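Local coordinates for protein 4-hydroxybutyrate coenzyme A transferase (Shewanella oneidensis, PDB 2OAS) that probably transfers coenzyme A between acyl-CoA thioesters and free carboxylates such as 4-hydroxybutyrate or acetate, at residues L10-L15 with K32-A37; T21-S26 with S132-L137; H124-L129 with F162-R167; I147-P152 with Y172-S177. One frame throughout, in Å; residues are numbered along the deposited sequence.

Interaction 1. Residues L10-L15 with K32-A37; sequences LEAVSL and KVLLDA
Val13 carries much of the contact between the two helices, and its first torsion decides which methyl does the work. From CB, CG1 runs anti to the backbone N (chi1 178°), while CG2 lies anti to the carbonyl carbon and is turned toward residues 32-37. There CG2 meets the polypeptide of the second helix before it meets any side chain: Leu34 O is its nearest neighbour, with Val13 CG2 to Leu34 O at 3.5 Å. The same methyl rests on the Ala37 methyl, Val13 CG2 to Ala37 CB being 3.8 Å, and touches the branch point of Leu34 more loosely, with Val13 CG2 to Leu34 CG at 4.3 Å. The Ala37 methyl also approaches the backbone of the first helix, its CB 3.7 Å from Leu10 N, and the CA atoms of Leu10 and Ala37 come within 5.0 Å; the small Ala37 side chain is consistent with this close approach. Beside this, Ala12 CB lies 4.5 Å from Leu34 CD1, the loosest of the contacts. Within the segments, Leu10 O accepts from both Ser14 N and Ser14 OG, and Lys32 NZ forms a salt bridge with Asp36 OD2, whose partner oxygen OD1 is bonded to Ser60 OG. Ala12 and Leu34 both also touch Ile147 of strand 145-150. This apolar seam is the side-by-side packing of two helices, 9-13 and 32-41, on one face of a Rossmann-like parallel sheet, with strand 21-24 between them in the chain.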
loop_
_atom_site.group_PDB
_atom_site.type_symbol
_atom_site.label_atom_id
_atom_site.label_comp_id
_atom_site.label_asym_id
_atom_site.label_seq_id
_atom_site.Cartn_x
_atom_site.Cartn_y
_atom_site.Cartn_z
ATOM N N LEU A 10 -42.178 0.795 -7.335
ATOM C CA LEU A 10 -42.116 1.836 -8.360
ATOM C C LEU A 10 -42.439 3.191 -7.736
ATOM O O LEU A 10 -41.860 4.208 -8.103
ATOM C CB LEU A 10 -43.102 1.509 -9.480
ATOM C CG LEU A 10 -42.824 2.069 -10.878
ATOM C CD1 LEU A 10 -43.880 1.542 -11.844
ATOM C CD2 LEU A 10 -42.827 3.579 -10.860
ATOM N N GLU A 11 -43.358 3.196 -6.778
ATOM C CA GLU A 11 -43.734 4.439 -6.119
ATOM C C GLU A 11 -42.556 5.006 -5.323
ATOM O O GLU A 11 -42.341 6.217 -5.277
ATOM C CB GLU A 11 -44.925 4.191 -5.209
ATOM C CG GLU A 11 -45.462 5.434 -4.576
ATOM C CD GLU A 11 -46.690 5.160 -3.741
ATOM O OE1 GLU A 11 -47.088 6.063 -2.976
ATOM O OE2 GLU A 11 -47.257 4.040 -3.850
ATOM N N ALA A 12 -41.783 4.121 -4.721
ATOM C CA ALA A 12 -40.625 4.525 -3.949
ATOM C C ALA A 12 -39.535 5.065 -4.856
ATOM O O ALA A 12 -38.944 6.109 -4.584
ATOM C CB ALA A 12 -40.092 3.327 -3.155
ATOM N N VAL A 13 -39.267 4.351 -5.938
ATOM C CA VAL A 13 -38.230 4.766 -6.857
ATOM C C VAL A 13 -38.568 6.059 -7.593
ATOM O O VAL A 13 -37.680 6.776 -8.039
ATOM C CB VAL A 13 -37.960 3.664 -7.865
ATOM C CG1 VAL A 13 -36.917 4.114 -8.856
ATOM C CG2 VAL A 13 -37.479 2.441 -7.147
ATOM N N SER A 14 -39.858 6.358 -7.708
ATOM C CA SER A 14 -40.312 7.554 -8.407
ATOM C C SER A 14 -39.644 8.856 -7.993
ATOM O O SER A 14 -39.420 9.725 -8.824
ATOM C CB SER A 14 -41.820 7.696 -8.257
ATOM O OG SER A 14 -42.466 6.753 -9.080
ATOM N N LEU A 15 -39.340 8.993 -6.706
ATOM C CA LEU A 15 -38.699 10.209 -6.212
ATOM C C LEU A 15 -37.392 10.473 -6.950
ATOM O O LEU A 15 -36.988 11.616 -7.108
ATOM C CB LEU A 15 -38.447 10.111 -4.706
ATOM C CG LEU A 15 -39.658 10.216 -3.769
ATOM C CD1 LEU A 15 -40.680 9.146 -4.095
ATOM C CD2 LEU A 15 -39.190 10.078 -2.316
ATOM N N LYS A 32 -32.562 -5.469 -4.574
ATOM C CA LYS A 32 -33.125 -6.000 -5.810
ATOM C C LYS A 32 -34.566 -5.538 -6.063
ATOM O O LYS A 32 -34.912 -5.136 -7.175
ATOM C CB LYS A 32 -33.078 -7.531 -5.777
ATOM C CG LYS A 32 -33.443 -8.185 -7.106
ATOM C CD LYS A 32 -33.460 -9.703 -7.009
ATOM C CE LYS A 32 -33.844 -10.307 -8.344
ATOM N NZ LYS A 32 -35.124 -9.721 -8.826
ATOM N N VAL A 33 -35.398 -5.601 -5.030
ATOM C CA VAL A 33 -36.792 -5.202 -5.150
ATOM C C VAL A 33 -36.919 -3.779 -5.665
ATOM O O VAL A 33 -37.770 -3.481 -6.501
ATOM C CB VAL A 33 -37.520 -5.277 -3.792
ATOM C CG1 VAL A 33 -38.967 -4.857 -3.954
ATOM C CG2 VAL A 33 -37.450 -6.675 -3.240
ATOM N N LEU A 34 -36.069 -2.898 -5.161
ATOM C CA LEU A 34 -36.089 -1.500 -5.563
ATOM C C LEU A 34 -35.355 -1.296 -6.871
ATOM O O LEU A 34 -35.797 -0.528 -7.710
ATOM C CB LEU A 34 -35.453 -0.637 -4.472
ATOM C CG LEU A 34 -36.361 0.262 -3.621
ATOM C CD1 LEU A 34 -37.681 -0.418 -3.326
ATOM C CD2 LEU A 34 -35.627 0.638 -2.310
ATOM N N LEU A 35 -34.238 -1.984 -7.047
ATOM C CA LEU A 35 -33.461 -1.827 -8.261
ATOM C C LEU A 35 -34.234 -2.333 -9.483
ATOM O O LEU A 35 -34.048 -1.819 -10.579
ATOM C CB LEU A 35 -32.093 -2.529 -8.120
ATOM C CG LEU A 35 -31.025 -1.919 -7.178
ATOM C CD1 LEU A 35 -29.803 -2.800 -7.175
ATOM C CD2 LEU A 35 -30.638 -0.505 -7.590
ATOM N N ASP A 36 -35.109 -3.320 -9.305
ATOM C CA ASP A 36 -35.891 -3.810 -10.443
ATOM C C ASP A 36 -36.919 -2.761 -10.816
ATOM O O ASP A 36 -37.239 -2.597 -11.988
ATOM C CB ASP A 36 -36.593 -5.137 -10.130
ATOM C CG ASP A 36 -35.635 -6.329 -10.166
ATOM O OD1 ASP A 36 -34.469 -6.153 -10.583
ATOM O OD2 ASP A 36 -36.050 -7.444 -9.786
ATOM N N ALA A 37 -37.429 -2.033 -9.831
ATOM C CA ALA A 37 -38.409 -1.006 -10.145
ATOM C C ALA A 37 -37.711 0.158 -10.860
ATOM O O ALA A 37 -38.309 0.841 -11.690
ATOM C CB ALA A 37 -39.087 -0.515 -8.879
#

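Interaction 2. Residues T21-S26 with S132-L137; sequences TLWTHS and SVEATL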
loop_
_atom_site.group_PDB
_atom_site.type_symbol
_atom_site.label_atom_id
_atom_site.label_comp_id
_atom_site.label_asym_id
_atom_site.label_seq_id
_atom_site.Cartn_x
_atom_site.Cartn_y
_atom_site.Cartn_z
ATOM N N THR A 21 -27.045 11.278 -8.856
ATOM C CA THR A 21 -25.983 10.322 -8.592
ATOM C C THR A 21 -26.545 9.475 -7.463
ATOM O O THR A 21 -26.883 9.987 -6.394
ATOM C CB THR A 21 -24.694 10.982 -8.102
ATOM O OG1 THR A 21 -24.212 11.883 -9.104
ATOM C CG2 THR A 21 -23.646 9.918 -7.834
ATOM N N LEU A 22 -26.658 8.184 -7.726
ATOM C CA LEU A 22 -27.207 7.246 -6.783
ATOM C C LEU A 22 -26.190 6.275 -6.180
ATOM O O LEU A 22 -25.151 5.945 -6.780
ATOM C CB LEU A 22 -28.303 6.429 -7.478
ATOM C CG LEU A 22 -29.496 7.158 -8.109
ATOM C CD1 LEU A 22 -30.370 6.160 -8.842
ATOM C CD2 LEU A 22 -30.299 7.880 -7.038
ATOM N N TRP A 23 -26.511 5.810 -4.981
ATOM C CA TRP A 23 -25.690 4.823 -4.303
ATOM C C TRP A 23 -26.620 3.680 -3.961
ATOM O O TRP A 23 -27.786 3.904 -3.635
ATOM C CB TRP A 23 -25.070 5.376 -3.023
ATOM C CG TRP A 23 -24.523 4.273 -2.178
ATOM C CD1 TRP A 23 -25.149 3.660 -1.124
ATOM C CD2 TRP A 23 -23.280 3.593 -2.362
ATOM N NE1 TRP A 23 -24.367 2.642 -0.638
ATOM C CE2 TRP A 23 -23.208 2.582 -1.376
ATOM C CE3 TRP A 23 -22.212 3.745 -3.255
ATOM C CZ2 TRP A 23 -22.119 1.713 -1.267
ATOM C CZ3 TRP A 23 -21.122 2.878 -3.148
ATOM C CH2 TRP A 23 -21.086 1.879 -2.152
ATOM N N THR A 24 -26.114 2.459 -4.047
ATOM C CA THR A 24 -26.913 1.279 -3.736
ATOM C C THR A 24 -26.255 0.398 -2.696
ATOM O O THR A 24 -25.039 0.212 -2.702
ATOM C CB THR A 24 -27.163 0.402 -5.009
ATOM O OG1 THR A 24 -27.791 -0.814 -4.617
ATOM C CG2 THR A 24 -25.845 0.074 -5.721
ATOM N N HIS A 25 -27.072 -0.140 -1.798
ATOM C CA HIS A 25 -26.593 -1.057 -0.764
ATOM C C HIS A 25 -25.896 -2.135 -1.598
ATOM O O HIS A 25 -26.414 -2.526 -2.640
ATOM C CB HIS A 25 -27.795 -1.653 -0.045
ATOM C CG HIS A 25 -27.597 -1.843 1.427
ATOM N ND1 HIS A 25 -28.663 -2.003 2.292
ATOM C CD2 HIS A 25 -26.483 -1.902 2.183
ATOM C CE1 HIS A 25 -28.207 -2.153 3.520
ATOM N NE2 HIS A 25 -26.889 -2.095 3.487
ATOM N N SER A 26 -24.749 -2.618 -1.155
ATOM C CA SER A 26 -24.025 -3.624 -1.914
ATOM C C SER A 26 -23.999 -5.030 -1.322
ATOM O O SER A 26 -24.520 -5.271 -0.243
ATOM C CB SER A 26 -22.604 -3.131 -2.152
ATOM O OG SER A 26 -22.650 -1.941 -2.923
ATOM N N SER A 132 -25.012 -5.987 5.285
ATOM C CA SER A 132 -24.052 -5.129 4.608
ATOM C C SER A 132 -23.979 -3.731 5.171
ATOM O O SER A 132 -24.858 -2.909 4.924
ATOM C CB SER A 132 -24.351 -5.014 3.115
ATOM O OG SER A 132 -23.953 -6.181 2.434
ATOM N N VAL A 133 -22.927 -3.459 5.938
ATOM C CA VAL A 133 -22.737 -2.133 6.483
ATOM C C VAL A 133 -21.793 -1.433 5.526
ATOM O O VAL A 133 -22.088 -0.347 5.031
ATOM C CB VAL A 133 -22.125 -2.164 7.879
ATOM C CG1 VAL A 133 -21.855 -0.748 8.356
ATOM C CG2 VAL A 133 -23.077 -2.865 8.837
ATOM N N GLU A 134 -20.661 -2.065 5.254
ATOM C CA GLU A 134 -19.673 -1.512 4.325
ATOM C C GLU A 134 -19.617 0.020 4.305
ATOM O O GLU A 134 -19.371 0.652 5.336
ATOM C CB GLU A 134 -19.901 -2.056 2.894
ATOM C CG GLU A 134 -21.324 -2.569 2.563
ATOM C CD GLU A 134 -22.019 -1.741 1.494
ATOM O OE1 GLU A 134 -23.070 -2.169 0.962
ATOM O OE2 GLU A 134 -21.513 -0.652 1.185
ATOM N N ALA A 135 -19.843 0.619 3.147
ATOM C CA ALA A 135 -19.788 2.064 3.007
ATOM C C ALA A 135 -21.149 2.701 2.837
ATOM O O ALA A 135 -21.253 3.917 2.630
ATOM C CB ALA A 135 -18.921 2.426 1.826
ATOM N N THR A 136 -22.199 1.896 2.931
ATOM C CA THR A 136 -23.559 2.407 2.772
ATOM C C THR A 136 -23.911 3.346 3.936
ATOM O O THR A 136 -24.580 4.366 3.749
ATOM C CB THR A 136 -24.572 1.218 2.612
ATOM O OG1 THR A 136 -25.914 1.709 2.678
ATOM C CG2 THR A 136 -24.350 0.172 3.679
ATOM N N LEU A 137 -23.416 3.023 5.127
ATOM C CA LEU A 137 -23.666 3.838 6.312
ATOM C C LEU A 137 -23.161 5.260 6.055
ATOM O O LEU A 137 -23.837 6.247 6.370
ATOM C CB LEU A 137 -22.952 3.204 7.507
ATOM C CG LEU A 137 -23.212 3.745 8.911
ATOM C CD1 LEU A 137 -22.427 5.005 9.113
ATOM C CD2 LEU A 137 -24.701 3.981 9.112
#
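Trp23, in strand 21-24, is the first residue of its segment to touch residues 132-137. Its CG runs anti to the backbone N (chi1 166°), which sends the indole toward the start of helix 136-142. Ring and carboxylate meet tip to tip, with Trp23 CZ2 3.5 Å from Glu134 OE2, the oxygen lying at the ring edge and in its plane. Trp23 NE1 faces the Thr136 backbone, 3.5 Å from Thr136 CA, and this buried nitrogen has no polar partner in the model. Thr24 points away, its OG1 bonding to His25 O.

His25 follows where the strand ends. The rim at the carboxyl ends of parallel strands is where Rossmann-like α/β folds usually place their binding sites, and here the Glu134 side chain lies about 8 Å from bound coenzyme A and about 8 Å from the side chain of Glu233, to which CoA can be covalently linked. His25 NE2 donates to Ser132 O at 2.6 Å (N-H...O angle 146°), the acceptor lying in the ring plane, while ND1 pairs with Gln117 N. Held at both nitrogens, the imidazole is fixed in rotation, consistent with a proton on NE2. Thr136 OG1 lies over one of its faces.

At Ser26 the backbone takes over: Ser26 N donates to the syn lone pair of Glu134 OE1 at 2.7 Å. The other oxygen, Glu134 OE2, receives Ala135 N on its anti lone pair at 2.9 Å, so both carboxylate oxygens are gripped by main-chain N-H groups. Ser26 OG turns back to Thr24 O and also bonds to Leu53 N.

Interaction 3. Residues H124-L129 with F162-R167; sequences HGMCSL and FIHIDR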
loop_
_atom_site.group_PDB
_atom_site.type_symbol
_atom_site.label_atom_id
_atom_site.label_comp_id
_atom_site.label_asym_id
_atom_site.label_seq_id
_atom_site.Cartn_x
_atom_site.Cartn_y
_atom_site.Cartn_z
ATOM N N HIS A 124 -38.442 1.641 18.754
ATOM C CA HIS A 124 -37.764 2.947 18.744
ATOM C C HIS A 124 -37.629 3.514 17.333
ATOM O O HIS A 124 -36.998 4.557 17.133
ATOM C CB HIS A 124 -36.362 2.829 19.336
ATOM C CG HIS A 124 -36.325 2.147 20.666
ATOM N ND1 HIS A 124 -36.960 2.654 21.779
ATOM C CD2 HIS A 124 -35.772 0.973 21.049
ATOM C CE1 HIS A 124 -36.806 1.817 22.789
ATOM N NE2 HIS A 124 -36.088 0.790 22.373
ATOM N N GLY A 125 -38.203 2.810 16.359
ATOM C CA GLY A 125 -38.127 3.261 14.987
ATOM C C GLY A 125 -36.748 3.075 14.383
ATOM O O GLY A 125 -36.373 3.781 13.455
HETATM N N MSE A 126 -35.985 2.123 14.908
HETATM C CA MSE A 126 -34.648 1.867 14.405
HETATM C C MSE A 126 -34.608 0.669 13.459
HETATM O O MSE A 126 -35.192 -0.377 13.736
HETATM C CB MSE A 126 -33.672 1.642 15.564
HETATM C CG MSE A 126 -33.337 2.893 16.397
HETATM SE SE MSE A 126 -32.115 4.171 15.543
HETATM C CE MSE A 126 -31.040 2.946 14.529
ATOM N N CYS A 127 -33.925 0.853 12.331
ATOM C CA CYS A 127 -33.778 -0.181 11.319
ATOM C C CYS A 127 -32.310 -0.567 11.227
ATOM O O CYS A 127 -31.445 0.110 11.773
ATOM C CB CYS A 127 -34.228 0.314 9.941
ATOM S SG CYS A 127 -35.949 0.827 9.835
ATOM N N SER A 128 -32.034 -1.646 10.511
ATOM C CA SER A 128 -30.674 -2.110 10.380
ATOM C C SER A 128 -30.279 -2.314 8.919
ATOM O O SER A 128 -31.082 -2.764 8.101
ATOM C CB SER A 128 -30.509 -3.425 11.159
ATOM O OG SER A 128 -29.203 -3.950 11.009
ATOM N N LEU A 129 -29.038 -1.966 8.601
ATOM C CA LEU A 129 -28.501 -2.143 7.266
ATOM C C LEU A 129 -28.244 -3.618 7.061
ATOM O O LEU A 129 -27.820 -4.038 5.989
ATOM C CB LEU A 129 -27.195 -1.382 7.121
ATOM C CG LEU A 129 -27.362 0.128 7.198
ATOM C CD1 LEU A 129 -26.025 0.806 6.954
ATOM C CD2 LEU A 129 -28.376 0.573 6.172
ATOM N N PHE A 162 -27.268 0.447 12.386
ATOM C CA PHE A 162 -28.536 1.048 12.796
ATOM C C PHE A 162 -28.792 2.451 12.248
ATOM O O PHE A 162 -27.891 3.281 12.185
ATOM C CB PHE A 162 -28.619 1.059 14.329
ATOM C CG PHE A 162 -28.811 -0.297 14.912
ATOM C CD1 PHE A 162 -30.025 -0.962 14.760
ATOM C CD2 PHE A 162 -27.760 -0.952 15.535
ATOM C CE1 PHE A 162 -30.184 -2.264 15.208
ATOM C CE2 PHE A 162 -27.908 -2.259 15.989
ATOM C CZ PHE A 162 -29.125 -2.915 15.828
ATOM N N ILE A 163 -30.040 2.706 11.857
ATOM C CA ILE A 163 -30.449 3.993 11.294
ATOM C C ILE A 163 -31.944 4.199 11.562
ATOM O O ILE A 163 -32.740 3.251 11.527
ATOM C CB ILE A 163 -30.133 4.035 9.751
ATOM C CG1 ILE A 163 -30.741 5.282 9.091
ATOM C CG2 ILE A 163 -30.703 2.803 9.074
ATOM C CD1 ILE A 163 -30.224 6.593 9.608
ATOM N N HIS A 164 -32.326 5.439 11.837
ATOM C CA HIS A 164 -33.720 5.738 12.152
ATOM C C HIS A 164 -34.565 5.944 10.907
ATOM O O HIS A 164 -34.123 6.562 9.953
ATOM C CB HIS A 164 -33.794 6.965 13.065
ATOM C CG HIS A 164 -35.088 7.069 13.811
ATOM N ND1 HIS A 164 -36.208 7.672 13.281
ATOM C CD2 HIS A 164 -35.454 6.595 15.019
ATOM C CE1 HIS A 164 -37.206 7.565 14.133
ATOM N NE2 HIS A 164 -36.775 6.916 15.195
ATOM N N ILE A 165 -35.786 5.428 10.933
ATOM C CA ILE A 165 -36.671 5.509 9.781
ATOM C C ILE A 165 -37.063 6.932 9.372
ATOM O O ILE A 165 -37.537 7.133 8.266
ATOM C CB ILE A 165 -37.944 4.668 10.001
ATOM C CG1 ILE A 165 -38.672 4.471 8.674
ATOM C CG2 ILE A 165 -38.862 5.354 11.015
ATOM C CD1 ILE A 165 -39.935 3.674 8.797
ATOM N N ASP A 166 -36.889 7.919 10.246
ATOM C CA ASP A 166 -37.239 9.279 9.848
ATOM C C ASP A 166 -36.169 9.872 8.953
ATOM O O ASP A 166 -36.320 10.981 8.464
ATOM C CB ASP A 166 -37.441 10.192 11.050
ATOM C CG ASP A 166 -38.764 9.953 11.737
ATOM O OD1 ASP A 166 -39.685 9.403 11.082
ATOM O OD2 ASP A 166 -38.882 10.327 12.926
ATOM N N ARG A 167 -35.081 9.144 8.750
ATOM C CA ARG A 167 -34.007 9.605 7.878
ATOM C C ARG A 167 -34.308 9.161 6.446
ATOM O O ARG A 167 -33.508 9.376 5.536
ATOM C CB ARG A 167 -32.665 9.011 8.325
ATOM C CG ARG A 167 -32.123 9.594 9.628
ATOM C CD ARG A 167 -30.866 10.400 9.370
ATOM N NE ARG A 167 -29.768 9.529 8.958
ATOM C CZ ARG A 167 -28.658 9.928 8.341
ATOM N NH1 ARG A 167 -28.472 11.210 8.044
ATOM N NH2 ARG A 167 -27.727 9.035 8.024
#
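Gly125 O takes one hydrogen bond and one C-H...O contact from residues 162-167. Ile165 N donates to it at 3.1 Å nearly along the C=O axis (N-H...O angle 167°), His164 CA adds the C-H...O contact, and the oxygen lies over one face of the His164 ring, offset toward its rim. That ring is steadied on its own side, since Asp166 N donates to His164 ND1 at 3.1 Å. At the ring edge sits the selenium of Met126, a selenomethionine here, with Met126 SE 5.2 Å from the ring centroid. The next bond follows at Cys127, where Cys127 N donates to Ile163 O at 2.8 Å (N-H...O angle 168°) in the carbonyl plane; the return bond from Ile163 N to Cys127 O is less certain, because Ile163 N is crowded in the model. This hydrogen-bonded pair is flanked by two non-hydrogen-bonded ones, Met126 with His164 and Ser128 with Phe162, all four of whose side chains share one face. Cys127 and Ile163 take the other; there the Cys127 side chain touches Val118 of strand 113-118. Ser128 OG is bonded to Gly130 N and Thr157 OG1. The strands, 139° apart in direction, form a markedly twisted two-stranded antiparallel ribbon, separate from the main parallel sheet.

Interaction 4. Residues I147-P152 with Y172-S177; sequences IAHINP and YEQSAS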
loop_
_atom_site.group_PDB
_atom_site.type_symbol
_atom_site.label_atom_id
_atom_site.label_comp_id
_atom_site.label_asym_id
_atom_site.label_seq_id
_atom_site.Cartn_x
_atom_site.Cartn_y
_atom_site.Cartn_z
ATOM N N ILE A 147 -33.965 6.145 0.066
ATOM C CA ILE A 147 -35.102 5.321 -0.329
ATOM C C ILE A 147 -34.797 3.918 0.203
ATOM O O ILE A 147 -33.903 3.239 -0.282
ATOM C CB ILE A 147 -35.262 5.317 -1.852
ATOM C CG1 ILE A 147 -35.691 6.718 -2.306
ATOM C CG2 ILE A 147 -36.294 4.267 -2.287
ATOM C CD1 ILE A 147 -35.742 6.881 -3.810
ATOM N N ALA A 148 -35.543 3.507 1.215
ATOM C CA ALA A 148 -35.333 2.234 1.868
ATOM C C ALA A 148 -36.368 1.170 1.574
ATOM O O ALA A 148 -37.558 1.439 1.429
ATOM C CB ALA A 148 -35.260 2.441 3.392
ATOM N N HIS A 149 -35.898 -0.058 1.517
ATOM C CA HIS A 149 -36.782 -1.152 1.272
ATOM C C HIS A 149 -36.805 -1.945 2.561
ATOM O O HIS A 149 -35.784 -2.478 2.984
ATOM C CB HIS A 149 -36.257 -1.977 0.094
ATOM C CG HIS A 149 -36.695 -3.398 0.121
ATOM N ND1 HIS A 149 -38.000 -3.764 0.359
ATOM C CD2 HIS A 149 -35.992 -4.548 -0.006
ATOM C CE1 HIS A 149 -38.085 -5.084 0.386
ATOM N NE2 HIS A 149 -36.880 -5.583 0.165
ATOM N N ILE A 150 -37.959 -1.984 3.210
ATOM C CA ILE A 150 -38.088 -2.715 4.457
ATOM C C ILE A 150 -38.367 -4.185 4.200
ATOM O O ILE A 150 -39.411 -4.556 3.651
ATOM C CB ILE A 150 -39.200 -2.137 5.324
ATOM C CG1 ILE A 150 -38.879 -0.674 5.643
ATOM C CG2 ILE A 150 -39.354 -2.989 6.587
ATOM C CD1 ILE A 150 -39.935 0.029 6.457
ATOM N N ASN A 151 -37.427 -5.024 4.618
ATOM C CA ASN A 151 -37.541 -6.458 4.410
ATOM C C ASN A 151 -37.437 -7.231 5.693
ATOM O O ASN A 151 -36.385 -7.254 6.314
ATOM C CB ASN A 151 -36.442 -6.922 3.460
ATOM C CG ASN A 151 -36.498 -8.404 3.190
ATOM O OD1 ASN A 151 -37.420 -9.099 3.627
ATOM N ND2 ASN A 151 -35.511 -8.897 2.454
ATOM N N PRO A 152 -38.534 -7.867 6.113
ATOM C CA PRO A 152 -38.582 -8.664 7.338
ATOM C C PRO A 152 -37.541 -9.784 7.345
ATOM O O PRO A 152 -37.270 -10.374 8.386
ATOM C CB PRO A 152 -39.996 -9.219 7.334
ATOM C CG PRO A 152 -40.777 -8.123 6.716
ATOM C CD PRO A 152 -39.888 -7.697 5.558
ATOM N N TYR A 172 -40.774 1.322 1.214
ATOM C CA TYR A 172 -41.628 0.287 0.635
ATOM C C TYR A 172 -41.326 -1.012 1.369
ATOM O O TYR A 172 -40.170 -1.418 1.491
ATOM C CB TYR A 172 -41.364 0.098 -0.862
ATOM C CG TYR A 172 -42.056 -1.128 -1.429
ATOM C CD1 TYR A 172 -43.457 -1.236 -1.420
ATOM C CD2 TYR A 172 -41.317 -2.206 -1.920
ATOM C CE1 TYR A 172 -44.104 -2.389 -1.881
ATOM C CE2 TYR A 172 -41.952 -3.365 -2.383
ATOM C CZ TYR A 172 -43.341 -3.448 -2.356
ATOM O OH TYR A 172 -43.948 -4.605 -2.774
ATOM N N GLU A 173 -42.370 -1.677 1.843
ATOM C CA GLU A 173 -42.167 -2.898 2.599
ATOM C C GLU A 173 -42.683 -4.189 1.981
ATOM O O GLU A 173 -43.844 -4.281 1.594
ATOM C CB GLU A 173 -42.787 -2.739 3.979
ATOM C CG GLU A 173 -42.672 -3.971 4.853
ATOM C CD GLU A 173 -43.403 -3.805 6.175
ATOM O OE1 GLU A 173 -44.654 -3.702 6.145
ATOM O OE2 GLU A 173 -42.732 -3.773 7.227
ATOM N N GLN A 174 -41.804 -5.183 1.898
ATOM C CA GLN A 174 -42.180 -6.489 1.391
ATOM C C GLN A 174 -41.078 -7.498 1.717
ATOM O O GLN A 174 -39.900 -7.161 1.707
ATOM C CB GLN A 174 -42.467 -6.441 -0.116
ATOM C CG GLN A 174 -41.329 -6.863 -1.006
ATOM C CD GLN A 174 -41.810 -7.445 -2.325
ATOM O OE1 GLN A 174 -42.471 -6.770 -3.117
ATOM N NE2 GLN A 174 -41.476 -8.700 -2.564
ATOM N N SER A 175 -41.465 -8.720 2.068
ATOM C CA SER A 175 -40.499 -9.761 2.377
ATOM C C SER A 175 -39.948 -10.290 1.069
ATOM O O SER A 175 -40.703 -10.647 0.159
ATOM C CB SER A 175 -41.154 -10.919 3.140
ATOM O OG SER A 175 -41.496 -10.555 4.461
ATOM N N ALA A 176 -38.627 -10.333 0.967
ATOM C CA ALA A 176 -37.980 -10.829 -0.233
ATOM C C ALA A 176 -36.845 -11.737 0.188
ATOM O O ALA A 176 -36.421 -11.725 1.343
ATOM C CB ALA A 176 -37.452 -9.675 -1.054
ATOM N N SER A 177 -36.350 -12.520 -0.763
ATOM C CA SER A 177 -35.259 -13.447 -0.492
ATOM C C SER A 177 -33.908 -12.753 -0.566
ATOM O O SER A 177 -33.698 -11.868 -1.393
ATOM C CB SER A 177 -35.281 -14.585 -1.508
ATOM O OG SER A 177 -35.087 -14.089 -2.818
#
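Strands 145-150 and 170-173 are parallel neighbours in the main sheet of this Rossmann-like domain, and their pairing continues into the loops beyond. Tyr172 N donates to Ala148 O at 3.2 Å, nearly along the C=O axis; Ile150 N donates to Tyr172 O at 2.9 Å; and Gln174 N returns to Ile150 O at 3.0 Å. Tyr172 O has a second, weak donor in His149 ND1 at 3.4 Å. With CG anti to the backbone N (chi1 154°), the His149 ring presents its edge to the second segment, so that His149 CE1 comes within 3.1 Å of Gln174 O; its buried NE2 has no polar partner in the model. On the face bearing Ile150 and Glu173, opposite His149 and Tyr172, Ile150 CG2 runs against the extended Glu173 chain, 3.5 Å from Glu173 OE2.

Past the strand ends a side chain takes over from the backbone. The Asn151 amide is bonded twice to Ala176: Ala176 N donates to Asn151 OD1 at 3.2 Å, and Asn151 ND2 donates to Ala176 O at 3.2 Å. In both bonds the donor sits well above the plane of the accepting carbonyl. Both amide atoms have further partners, OD1 in Gln153 N and ND2 in Gln117 OE1. Strand 113-118 flanks strand 145-150 on the side away from 170-173, while helices 9-13 and 32-41 cover the face bearing His149 and Tyr172, Val33 touching both and Ala9 meeting Tyr172.

From the N terminus, helix 9-13 leads through strand 21-24 to helix 32-41, and interaction 1 closes this short loop. Strand 21-24 lies inside it, and it and the residues just after it contact residues 132-137 far ahead, so interactions 1 and 2 cross. Interaction 2 in turn crosses interaction 3, whose ribbon opens at 124-129, just before helix 136-142, and closes at 162-167; Leu129 packs against His25 and Thr136. Interaction 4 opens within that loop and ends beyond it, so 3 and 4 also cross, although they do not touch. Interactions 1 and 4 lie in series along the chain but meet in space, joining the paired helices to the parallel sheet.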